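Local coordinates for glycine betaine, L-proline ABC transporter, glycine/betaine/L-proline-binding protein (ProX) (Borrelia burgdorferi, PDB 3TMG) that binds glycine betaine (trimethyl glycine) between its lobes and probably serves as the substrate-binding component of an ABC transporter for such compatible solutes, at residues P184-F188 / S189-I193; V162-A165 / S166-S169; T32-L35 / K36-E40; F49-T52 / T53-Y57. All blocks are in the same frame, centred on the assembly; numbering follows the deposited sequence.

Interaction 1: P184-F188 / S189-I193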
loop_
_atom_site.group_PDB
_atom_site.type_symbol
_atom_site.label_atom_id
_atom_site.label_comp_id
_atom_site.label_asym_id
_atom_site.label_seq_id
_atom_site.Cartn_x
_atom_site.Cartn_y
_atom_site.Cartn_z
ATOM N N PRO A 184 -5.090 -5.004 -2.730
ATOM C CA PRO A 184 -4.662 -6.393 -2.847
ATOM C C PRO A 184 -3.913 -6.868 -1.606
ATOM O O PRO A 184 -3.040 -6.158 -1.109
ATOM C CB PRO A 184 -3.695 -6.373 -4.061
ATOM C CG PRO A 184 -3.139 -4.963 -4.048
ATOM C CD PRO A 184 -4.286 -4.083 -3.542
ATOM N N HIS A 185 -4.246 -8.059 -1.113
ATOM C CA HIS A 185 -3.490 -8.631 0.002
ATOM C C HIS A 185 -3.684 -10.126 -0.024
ATOM O O HIS A 185 -4.820 -10.606 -0.262
ATOM C CB HIS A 185 -3.921 -8.031 1.359
ATOM C CG HIS A 185 -2.861 -8.157 2.440
ATOM N ND1 HIS A 185 -2.558 -9.335 3.006
ATOM C CD2 HIS A 185 -1.981 -7.227 2.989
ATOM C CE1 HIS A 185 -1.579 -9.171 3.942
ATOM N NE2 HIS A 185 -1.224 -7.888 3.942
ATOM N N TRP A 186 -2.611 -10.874 0.194
ATOM C CA TRP A 186 -2.728 -12.369 0.272
ATOM C C TRP A 186 -3.529 -12.855 1.484
ATOM O O TRP A 186 -3.969 -14.019 1.524
ATOM C CB TRP A 186 -1.323 -13.024 0.230
ATOM C CG TRP A 186 -0.422 -12.414 1.272
ATOM C CD1 TRP A 186 0.545 -11.414 1.100
ATOM C CD2 TRP A 186 -0.468 -12.652 2.717
ATOM N NE1 TRP A 186 1.083 -11.031 2.313
ATOM C CE2 TRP A 186 0.541 -11.769 3.317
ATOM C CE3 TRP A 186 -1.200 -13.503 3.546
ATOM C CZ2 TRP A 186 0.800 -11.773 4.662
ATOM C CZ3 TRP A 186 -0.953 -13.461 4.912
ATOM C CH2 TRP A 186 0.034 -12.614 5.457
ATOM N N ALA A 187 -3.785 -11.980 2.469
ATOM C CA ALA A 187 -4.585 -12.398 3.646
ATOM C C ALA A 187 -5.969 -12.935 3.243
ATOM O O ALA A 187 -6.489 -13.841 3.897
ATOM C CB ALA A 187 -4.745 -11.252 4.648
ATOM N N PHE A 188 -6.554 -12.373 2.168
ATOM C CA PHE A 188 -7.852 -12.834 1.669
ATOM C C PHE A 188 -7.817 -14.220 1.045
ATOM O O PHE A 188 -8.837 -14.916 1.006
ATOM C CB PHE A 188 -8.451 -11.782 0.695
ATOM C CG PHE A 188 -8.958 -10.580 1.421
ATOM C CD1 PHE A 188 -10.223 -10.609 1.989
ATOM C CD2 PHE A 188 -8.161 -9.451 1.597
ATOM C CE1 PHE A 188 -10.688 -9.520 2.724
ATOM C CE2 PHE A 188 -8.628 -8.366 2.330
ATOM C CZ PHE A 188 -9.894 -8.408 2.891
ATOM N N SER A 189 -6.655 -14.678 0.601
ATOM C CA SER A 189 -6.616 -16.074 0.159
ATOM C C SER A 189 -6.100 -17.047 1.205
ATOM O O SER A 189 -6.480 -18.208 1.202
ATOM C CB SER A 189 -5.885 -16.214 -1.164
ATOM O OG SER A 189 -4.603 -15.681 -1.012
ATOM N N ARG A 190 -5.267 -16.575 2.134
ATOM C CA ARG A 190 -4.693 -17.436 3.147
ATOM C C ARG A 190 -5.708 -17.669 4.273
ATOM O O ARG A 190 -5.747 -18.734 4.877
ATOM C CB ARG A 190 -3.389 -16.823 3.712
ATOM C CG ARG A 190 -2.565 -17.826 4.512
ATOM C CD ARG A 190 -1.233 -17.267 5.017
ATOM N NE ARG A 190 -0.305 -16.819 3.966
ATOM C CZ ARG A 190 0.824 -16.159 4.248
ATOM N NH1 ARG A 190 1.125 -15.902 5.515
ATOM N NH2 ARG A 190 1.650 -15.753 3.288
ATOM N N TYR A 191 -6.493 -16.635 4.584
ATOM C CA TYR A 191 -7.528 -16.715 5.626
ATOM C C TYR A 191 -8.927 -16.592 5.030
ATOM O O TYR A 191 -9.072 -16.074 3.951
ATOM C CB TYR A 191 -7.335 -15.620 6.675
ATOM C CG TYR A 191 -5.936 -15.585 7.228
ATOM C CD1 TYR A 191 -5.432 -16.671 7.991
ATOM C CD2 TYR A 191 -5.123 -14.477 7.035
ATOM C CE1 TYR A 191 -4.146 -16.632 8.512
ATOM C CE2 TYR A 191 -3.840 -14.435 7.556
ATOM C CZ TYR A 191 -3.355 -15.521 8.266
ATOM O OH TYR A 191 -2.080 -15.478 8.786
ATOM N N ASP A 192 -9.933 -17.081 5.759
ATOM C CA ASP A 192 -11.319 -16.911 5.411
ATOM C C ASP A 192 -11.810 -15.684 6.176
ATOM O O ASP A 192 -12.226 -15.778 7.325
ATOM C CB ASP A 192 -12.104 -18.181 5.765
ATOM C CG ASP A 192 -13.501 -18.148 5.257
ATOM O OD1 ASP A 192 -13.870 -17.183 4.559
ATOM O OD2 ASP A 192 -14.247 -19.089 5.556
ATOM N N ILE A 193 -11.749 -14.527 5.511
ATOM C CA ILE A 193 -12.054 -13.250 6.112
ATOM C C ILE A 193 -12.972 -12.448 5.166
ATOM O O ILE A 193 -13.044 -12.755 3.984
ATOM C CB ILE A 193 -10.758 -12.439 6.371
ATOM C CG1 ILE A 193 -9.835 -12.410 5.123
ATOM C CG2 ILE A 193 -10.027 -13.014 7.586
ATOM C CD1 ILE A 193 -8.681 -11.399 5.225
HETATM O O HOH W 1 -11.398 -14.752 2.395
#
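W186 and R190 meet through two different torsions: chi1 of 52° sets the indole CG between the backbone N and carbonyl carbon of W186, while R190 CG stands opposite its own backbone N (chi1 -166°) and a bend at chi3 folds the guanidinium back. The result is a cation-pi stack across the turn that leads into the short helix 187-190, between W186 just before it and R190 at its end, in the binding-protein lobe that also holds helix 160-172. R190 CZ sits 3.7 Å from the centroid of the W186 six-membered ring, over one face, and the two planes are 17° apart. H185 CE1 lies over the opposite face. The guanidinium is also tied to helix 235-247 by salt bridges to D243 and D246, which probably help keep it flat on the ring.

The helix start is capped by H185, whose ND1 accepts from A187 N at 3.0 Å in the plane of the imidazole. W186 O takes two backbone donors, R190 N at 2.9 Å and S189 N from above the carbonyl plane. Y191 N closes on A187 O.

After the helix I193 comes back against F188, their side chains crossing at about a right angle. A water accepts from I193 N and can donate to F188 O, and I193 CD1 makes a CH-pi contact 3.7 Å from the centroid of the F188 ring.

Interaction 2: V162-A165 / S166-S169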
loop_
_atom_site.group_PDB
_atom_site.type_symbol
_atom_site.label_atom_id
_atom_site.label_comp_id
_atom_site.label_asym_id
_atom_site.label_seq_id
_atom_site.Cartn_x
_atom_site.Cartn_y
_atom_site.Cartn_z
ATOM N N VAL A 162 2.186 -6.697 12.977
ATOM C CA VAL A 162 1.526 -6.986 14.250
ATOM C C VAL A 162 0.038 -7.250 14.001
ATOM O O VAL A 162 -0.520 -8.219 14.551
ATOM C CB VAL A 162 1.688 -5.833 15.274
ATOM C CG1 VAL A 162 0.751 -6.019 16.432
ATOM C CG2 VAL A 162 3.129 -5.747 15.737
ATOM N N MET A 163 -0.603 -6.395 13.174
ATOM C CA MET A 163 -2.034 -6.587 12.825
ATOM C C MET A 163 -2.255 -7.993 12.227
ATOM O O MET A 163 -3.129 -8.731 12.669
ATOM C CB MET A 163 -2.541 -5.474 11.867
ATOM C CG MET A 163 -3.982 -5.655 11.369
ATOM S SD MET A 163 -4.191 -6.790 9.969
ATOM C CE MET A 163 -3.545 -5.712 8.682
ATOM N N LEU A 164 -1.436 -8.370 11.258
ATOM C CA LEU A 164 -1.561 -9.712 10.637
ATOM C C LEU A 164 -1.249 -10.894 11.562
ATOM O O LEU A 164 -1.922 -11.915 11.498
ATOM C CB LEU A 164 -0.725 -9.816 9.379
ATOM C CG LEU A 164 -1.140 -8.881 8.230
ATOM C CD1 LEU A 164 0.024 -8.846 7.256
ATOM C CD2 LEU A 164 -2.419 -9.442 7.607
ATOM N N ALA A 165 -0.231 -10.755 12.407
ATOM C CA ALA A 165 0.023 -11.755 13.451
ATOM C C ALA A 165 -1.166 -11.874 14.421
ATOM O O ALA A 165 -1.551 -12.985 14.784
ATOM C CB ALA A 165 1.344 -11.461 14.188
ATOM N N SER A 166 -1.777 -10.756 14.820
ATOM C CA SER A 166 -2.975 -10.829 15.664
ATOM C C SER A 166 -4.173 -11.500 14.965
ATOM O O SER A 166 -4.900 -12.278 15.571
ATOM C CB SER A 166 -3.404 -9.449 16.152
ATOM O OG SER A 166 -2.304 -8.719 16.643
ATOM N N LEU A 167 -4.417 -11.137 13.700
ATOM C CA LEU A 167 -5.433 -11.834 12.878
ATOM C C LEU A 167 -5.186 -13.361 12.808
ATOM O O LEU A 167 -6.113 -14.158 13.000
ATOM C CB LEU A 167 -5.482 -11.220 11.438
ATOM C CG LEU A 167 -6.446 -11.859 10.408
ATOM C CD1 LEU A 167 -7.884 -11.717 10.851
ATOM C CD2 LEU A 167 -6.279 -11.175 9.043
ATOM N N ASP A 168 -3.942 -13.738 12.505
ATOM C CA ASP A 168 -3.544 -15.159 12.429
ATOM C C ASP A 168 -3.858 -15.851 13.768
ATOM O O ASP A 168 -4.476 -16.909 13.798
ATOM C CB ASP A 168 -2.051 -15.284 12.091
ATOM C CG ASP A 168 -1.636 -16.725 11.723
ATOM O OD1 ASP A 168 -2.458 -17.522 11.235
ATOM O OD2 ASP A 168 -0.455 -17.067 11.911
ATOM N N SER A 169 -3.480 -15.203 14.868
ATOM C CA SER A 169 -3.681 -15.739 16.221
ATOM C C SER A 169 -5.131 -15.926 16.608
ATOM O O SER A 169 -5.504 -16.987 17.141
ATOM C CB SER A 169 -3.020 -14.827 17.266
ATOM O OG SER A 169 -1.618 -14.913 17.179
#
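S166 and V162 are held together twice over, in the first half of helix 160-172. Among the hydrogen bonds, the serine ones give this turn its character. V162 O accepts from S166 N and from S166 OG, both at 2.8 Å, with the hydroxyl coming from above the carbonyl plane. Three residues further on, A165 O is gripped in the same way: S169 N reaches it at 2.9 Å and S169 OG at 3.1 Å, from opposite faces of the carbonyl plane. In both serines OG lies opposite the carbonyl carbon (chi1 -47° in S166, -70° in S169), which turns the hydroxyl back toward the carbonyl four residues earlier. The plain backbone pairs between them are regular, L167 N to M163 O being nearly straight at 171° and D168 N to L164 O following suit.

Apolar contact is slight: L164 CD2 and L167 CD2 are 4.5 Å apart. M163, L164 and L167 pack mainly on other neighbours, M163 and L167 on strand 179-183 and L164 on H185.

Charge enters through D168, whose CB rests 3.4 Å from L164 O while its carboxylate leads off to a salt bridge with K172, one turn along.

The chemistry implies that the hydroxyls of S166 and S169 can spend their protons within their own helix, on V162 O and A165 O, so that these two serines need no partner elsewhere to receive them.

Interaction 3: T32-L35 / K36-E40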
loop_
_atom_site.group_PDB
_atom_site.type_symbol
_atom_site.label_atom_id
_atom_site.label_comp_id
_atom_site.label_asym_id
_atom_site.label_seq_id
_atom_site.Cartn_x
_atom_site.Cartn_y
_atom_site.Cartn_z
ATOM N N THR A 32 8.376 -1.007 -4.724
ATOM C CA THR A 32 9.515 -0.103 -4.623
ATOM C C THR A 32 10.854 -0.830 -4.882
ATOM O O THR A 32 11.727 -0.316 -5.598
ATOM C CB THR A 32 9.476 0.669 -3.266
ATOM O OG1 THR A 32 8.223 1.393 -3.230
ATOM C CG2 THR A 32 10.597 1.694 -3.218
ATOM N N ASN A 33 10.987 -2.040 -4.323
ATOM C CA ASN A 33 12.135 -2.903 -4.628
ATOM C C ASN A 33 12.200 -3.361 -6.087
ATOM O O ASN A 33 13.290 -3.379 -6.679
ATOM C CB ASN A 33 12.208 -4.097 -3.662
ATOM C CG ASN A 33 12.893 -3.745 -2.345
ATOM O OD1 ASN A 33 14.099 -3.877 -2.242
ATOM N ND2 ASN A 33 12.116 -3.345 -1.308
ATOM N N VAL A 34 11.054 -3.662 -6.678
ATOM C CA VAL A 34 11.034 -3.945 -8.145
ATOM C C VAL A 34 11.574 -2.739 -8.933
ATOM O O VAL A 34 12.471 -2.912 -9.752
ATOM C CB VAL A 34 9.636 -4.313 -8.663
ATOM C CG1 VAL A 34 9.584 -4.293 -10.216
ATOM C CG2 VAL A 34 9.269 -5.695 -8.155
ATOM N N LEU A 35 11.057 -1.534 -8.670
ATOM C CA LEU A 35 11.559 -0.351 -9.376
ATOM C C LEU A 35 13.030 -0.050 -9.079
ATOM O O LEU A 35 13.798 0.385 -9.964
ATOM C CB LEU A 35 10.661 0.858 -9.155
ATOM C CG LEU A 35 9.348 0.840 -9.961
ATOM C CD1 LEU A 35 8.647 2.192 -9.860
ATOM C CD2 LEU A 35 9.501 0.502 -11.456
ATOM N N LYS A 36 13.456 -0.323 -7.846
ATOM C CA LYS A 36 14.863 -0.192 -7.549
ATOM C C LYS A 36 15.717 -1.060 -8.512
ATOM O O LYS A 36 16.730 -0.607 -9.055
ATOM C CB LYS A 36 15.116 -0.592 -6.097
ATOM C CG LYS A 36 16.570 -0.396 -5.701
ATOM C CD LYS A 36 16.696 -0.728 -4.221
ATOM C CE LYS A 36 17.997 -1.408 -4.004
ATOM N NZ LYS A 36 18.836 -0.526 -3.175
ATOM N N VAL A 37 15.322 -2.313 -8.679
ATOM C CA VAL A 37 16.017 -3.261 -9.579
ATOM C C VAL A 37 15.993 -2.775 -11.036
ATOM O O VAL A 37 17.013 -2.783 -11.717
ATOM C CB VAL A 37 15.424 -4.686 -9.431
ATOM C CG1 VAL A 37 16.007 -5.624 -10.482
ATOM C CG2 VAL A 37 15.739 -5.209 -8.024
ATOM N N VAL A 38 14.832 -2.319 -11.496
ATOM C CA VAL A 38 14.693 -1.748 -12.835
ATOM C C VAL A 38 15.670 -0.567 -13.065
ATOM O O VAL A 38 16.446 -0.581 -14.056
ATOM C CB VAL A 38 13.236 -1.320 -13.076
ATOM C CG1 VAL A 38 13.125 -0.580 -14.390
ATOM C CG2 VAL A 38 12.331 -2.549 -13.043
ATOM N N PHE A 39 15.679 0.414 -12.144
ATOM C CA PHE A 39 16.601 1.553 -12.261
ATOM C C PHE A 39 18.084 1.132 -12.196
ATOM O O PHE A 39 18.924 1.670 -12.922
ATOM C CB PHE A 39 16.299 2.632 -11.232
ATOM C CG PHE A 39 15.136 3.496 -11.574
ATOM C CD1 PHE A 39 15.112 4.221 -12.766
ATOM C CD2 PHE A 39 14.066 3.640 -10.692
ATOM C CE1 PHE A 39 14.019 5.037 -13.077
ATOM C CE2 PHE A 39 12.996 4.457 -10.993
ATOM C CZ PHE A 39 12.963 5.159 -12.193
ATOM N N GLU A 40 18.417 0.179 -11.326
ATOM C CA GLU A 40 19.776 -0.362 -11.298
ATOM C C GLU A 40 20.197 -0.937 -12.644
ATOM O O GLU A 40 21.341 -0.681 -13.092
ATOM C CB GLU A 40 19.966 -1.412 -10.215
ATOM C CG GLU A 40 19.937 -0.829 -8.812
ATOM C CD GLU A 40 19.932 -1.888 -7.712
ATOM O OE1 GLU A 40 19.709 -3.089 -7.975
ATOM O OE2 GLU A 40 20.159 -1.508 -6.551
#
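V38 lies against V34 and L35 one turn back on helix 26-41, the crossover helix of the beta-alpha-beta unit formed with strands 16-22 and 44-50. Its CB points toward the preceding turn and rests 3.6 Å from L35 O. From there the side chain forks. CG1 takes one arm, opposite the backbone N (chi1 173°), while CG2 makes the contacts with the previous turn: it stands opposite the carbonyl carbon of V38 and beside its backbone N, and this places the methyl 3.3 Å from V34 O. The same methyl meets V34 CG1 at 4.3 Å and, more loosely, L35 CD2 at 4.5 Å, so it sits near two apolar side chains of the previous turn. Beyond the helix, V38 packs on V271 and F279 from the C-terminal region.

V37 repeats the pattern on the neighbouring flank, with its CG2 3.3 Å from N33 O, and V37 also packs on V257 and V260 of helix 252-262. F39 turns instead to the strands, touching V18 and A46 and meeting the ring of Y44.

On the partly exposed side K36 NZ makes a long salt bridge, 3.8 Å, to E40 OE2, and E40 OE1 is hydrogen-bonded to Y253 OH. The backbone is regular throughout: V38 N bonds to V34 O in the carbonyl plane, and the bond of F39 N to L35 O is almost straight, with an N-H...O angle of 176° at 2.9 Å.

Interaction 4: F49-T52 / T53-Y57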
loop_
_atom_site.group_PDB
_atom_site.type_symbol
_atom_site.label_atom_id
_atom_site.label_comp_id
_atom_site.label_asym_id
_atom_site.label_seq_id
_atom_site.Cartn_x
_atom_site.Cartn_y
_atom_site.Cartn_z
ATOM N N PHE A 49 13.841 4.786 0.145
ATOM C CA PHE A 49 13.808 5.303 1.516
ATOM C C PHE A 49 12.514 4.946 2.224
ATOM O O PHE A 49 11.430 5.386 1.804
ATOM C CB PHE A 49 13.969 6.811 1.498
ATOM C CG PHE A 49 15.288 7.270 0.980
ATOM C CD1 PHE A 49 16.391 7.317 1.807
ATOM C CD2 PHE A 49 15.433 7.634 -0.360
ATOM C CE1 PHE A 49 17.624 7.781 1.333
ATOM C CE2 PHE A 49 16.661 8.074 -0.838
ATOM C CZ PHE A 49 17.754 8.152 0.007
ATOM N N SER A 50 12.640 4.165 3.304
ATOM C CA SER A 50 11.484 3.692 4.056
ATOM C C SER A 50 11.204 4.728 5.137
ATOM O O SER A 50 12.031 4.950 5.989
ATOM C CB SER A 50 11.781 2.318 4.664
ATOM O OG SER A 50 10.668 1.848 5.417
ATOM N N VAL A 51 10.056 5.399 5.050
ATOM C CA VAL A 51 9.719 6.496 5.924
ATOM C C VAL A 51 8.255 6.373 6.390
ATOM O O VAL A 51 7.564 5.365 6.087
ATOM C CB VAL A 51 10.005 7.863 5.238
ATOM C CG1 VAL A 51 11.490 8.028 4.958
ATOM C CG2 VAL A 51 9.201 8.006 3.944
ATOM N N THR A 52 7.785 7.340 7.165
ATOM C CA THR A 52 6.316 7.377 7.466
ATOM C C THR A 52 5.548 7.951 6.249
ATOM O O THR A 52 6.119 8.601 5.384
ATOM C CB THR A 52 5.987 8.210 8.731
ATOM O OG1 THR A 52 6.240 9.589 8.438
ATOM C CG2 THR A 52 6.882 7.763 9.947
ATOM N N THR A 53 4.240 7.703 6.189
ATOM C CA THR A 53 3.400 8.313 5.156
ATOM C C THR A 53 3.555 9.846 5.078
ATOM O O THR A 53 3.686 10.401 3.967
ATOM C CB THR A 53 1.919 7.924 5.352
ATOM O OG1 THR A 53 1.826 6.510 5.511
ATOM C CG2 THR A 53 1.090 8.275 4.085
ATOM N N SER A 54 3.473 10.531 6.228
ATOM C CA SER A 54 3.630 11.980 6.296
ATOM C C SER A 54 4.967 12.405 5.697
ATOM O O SER A 54 5.023 13.347 4.916
ATOM C CB SER A 54 3.520 12.491 7.748
ATOM O OG SER A 54 3.743 13.913 7.819
ATOM N N ILE A 55 6.049 11.721 6.072
ATOM C CA ILE A 55 7.388 12.121 5.593
ATOM C C ILE A 55 7.562 11.855 4.097
ATOM O O ILE A 55 8.157 12.672 3.372
ATOM C CB ILE A 55 8.496 11.431 6.428
ATOM C CG1 ILE A 55 8.577 12.126 7.788
ATOM C CG2 ILE A 55 9.834 11.449 5.701
ATOM C CD1 ILE A 55 8.799 13.640 7.722
ATOM N N MET A 56 7.014 10.728 3.633
ATOM C CA MET A 56 7.022 10.432 2.211
ATOM C C MET A 56 6.397 11.561 1.394
ATOM O O MET A 56 7.003 12.024 0.434
ATOM C CB MET A 56 6.275 9.123 1.910
ATOM C CG MET A 56 6.291 8.756 0.416
ATOM S SD MET A 56 5.353 7.211 0.161
ATOM C CE MET A 56 3.656 7.780 0.474
ATOM N N TYR A 57 5.189 11.999 1.767
ATOM C CA TYR A 57 4.529 13.115 1.100
ATOM C C TYR A 57 5.291 14.457 1.254
ATOM O O TYR A 57 5.474 15.209 0.280
ATOM C CB TYR A 57 3.072 13.265 1.592
ATOM C CG TYR A 57 2.123 12.360 0.890
ATOM C CD1 TYR A 57 1.608 12.703 -0.369
ATOM C CD2 TYR A 57 1.726 11.147 1.457
ATOM C CE1 TYR A 57 0.720 11.872 -1.023
ATOM C CE2 TYR A 57 0.844 10.303 0.796
ATOM C CZ TYR A 57 0.361 10.679 -0.456
ATOM O OH TYR A 57 -0.514 9.858 -1.118
#
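T52 caps helix 53-61 from the N-cap position, just after strand 44-50, the second strand of the N-terminal beta-alpha-beta unit. Its OG1 takes the N-H of I55 at 3.2 Å, in a bond of 160°. Chi1 of 69° puts that hydroxyl between the backbone N and carbonyl carbon of T52, bringing it over the first turn. T52 O meanwhile accepts from M56 N at 2.9 Å, the first regular bond of the helix. One residue therefore receives two N-H groups of the first turn, through its side chain and through its carbonyl, and so helps satisfy a helix start that has no earlier turn of its own. The I55 side chain also lies against the cap, CG1 3.5 Å from T52 OG1.

V51 completes the first shell from the strand side. Its CB points toward the helix and lies 3.6 Å from I55 CG2, the two side chains crossing at about a right angle. Its CG2 branch reaches on to M56 CB at 3.7 Å, so the valine touches both I55 and M56.

Farther out, the backbone of V51 and F49 is hydrogen-bonded to strand 16-22, which holds the end of the strand that delivers V51 and T52. On the helix side, T53 packs against W25, a residue of the glycine betaine pocket, and against Y80. M56 extends to T68 and S70 of strand 67-73, while Y57 OH bonds to D77 and S71, and T53 CG2 meets the Y57 ring at its edge, in plane.

How the interactions relate
All four interactions are local and follow one another along the chain without nesting or crossing. Interaction 3 comes first, within helix 26-41, between strands 16-22 and 44-50. Interaction 4 follows, where strand 44-50 passes into helix 53-61; its nearest atoms are about 6 Å from interaction 3, without touching. Much later, interaction 2 lies in helix 160-172, and interaction 1 closes the turn after strand 179-183. These last two do touch: Y191 OH probably bonds to D168 OD1 at 3.2 Å, and W186 packs on L164. They join helix 160-172 to the turn between strands 179-183 and 193-195, while interactions 3 and 4 belong to the N-terminal beta-alpha-beta unit and the helix after it.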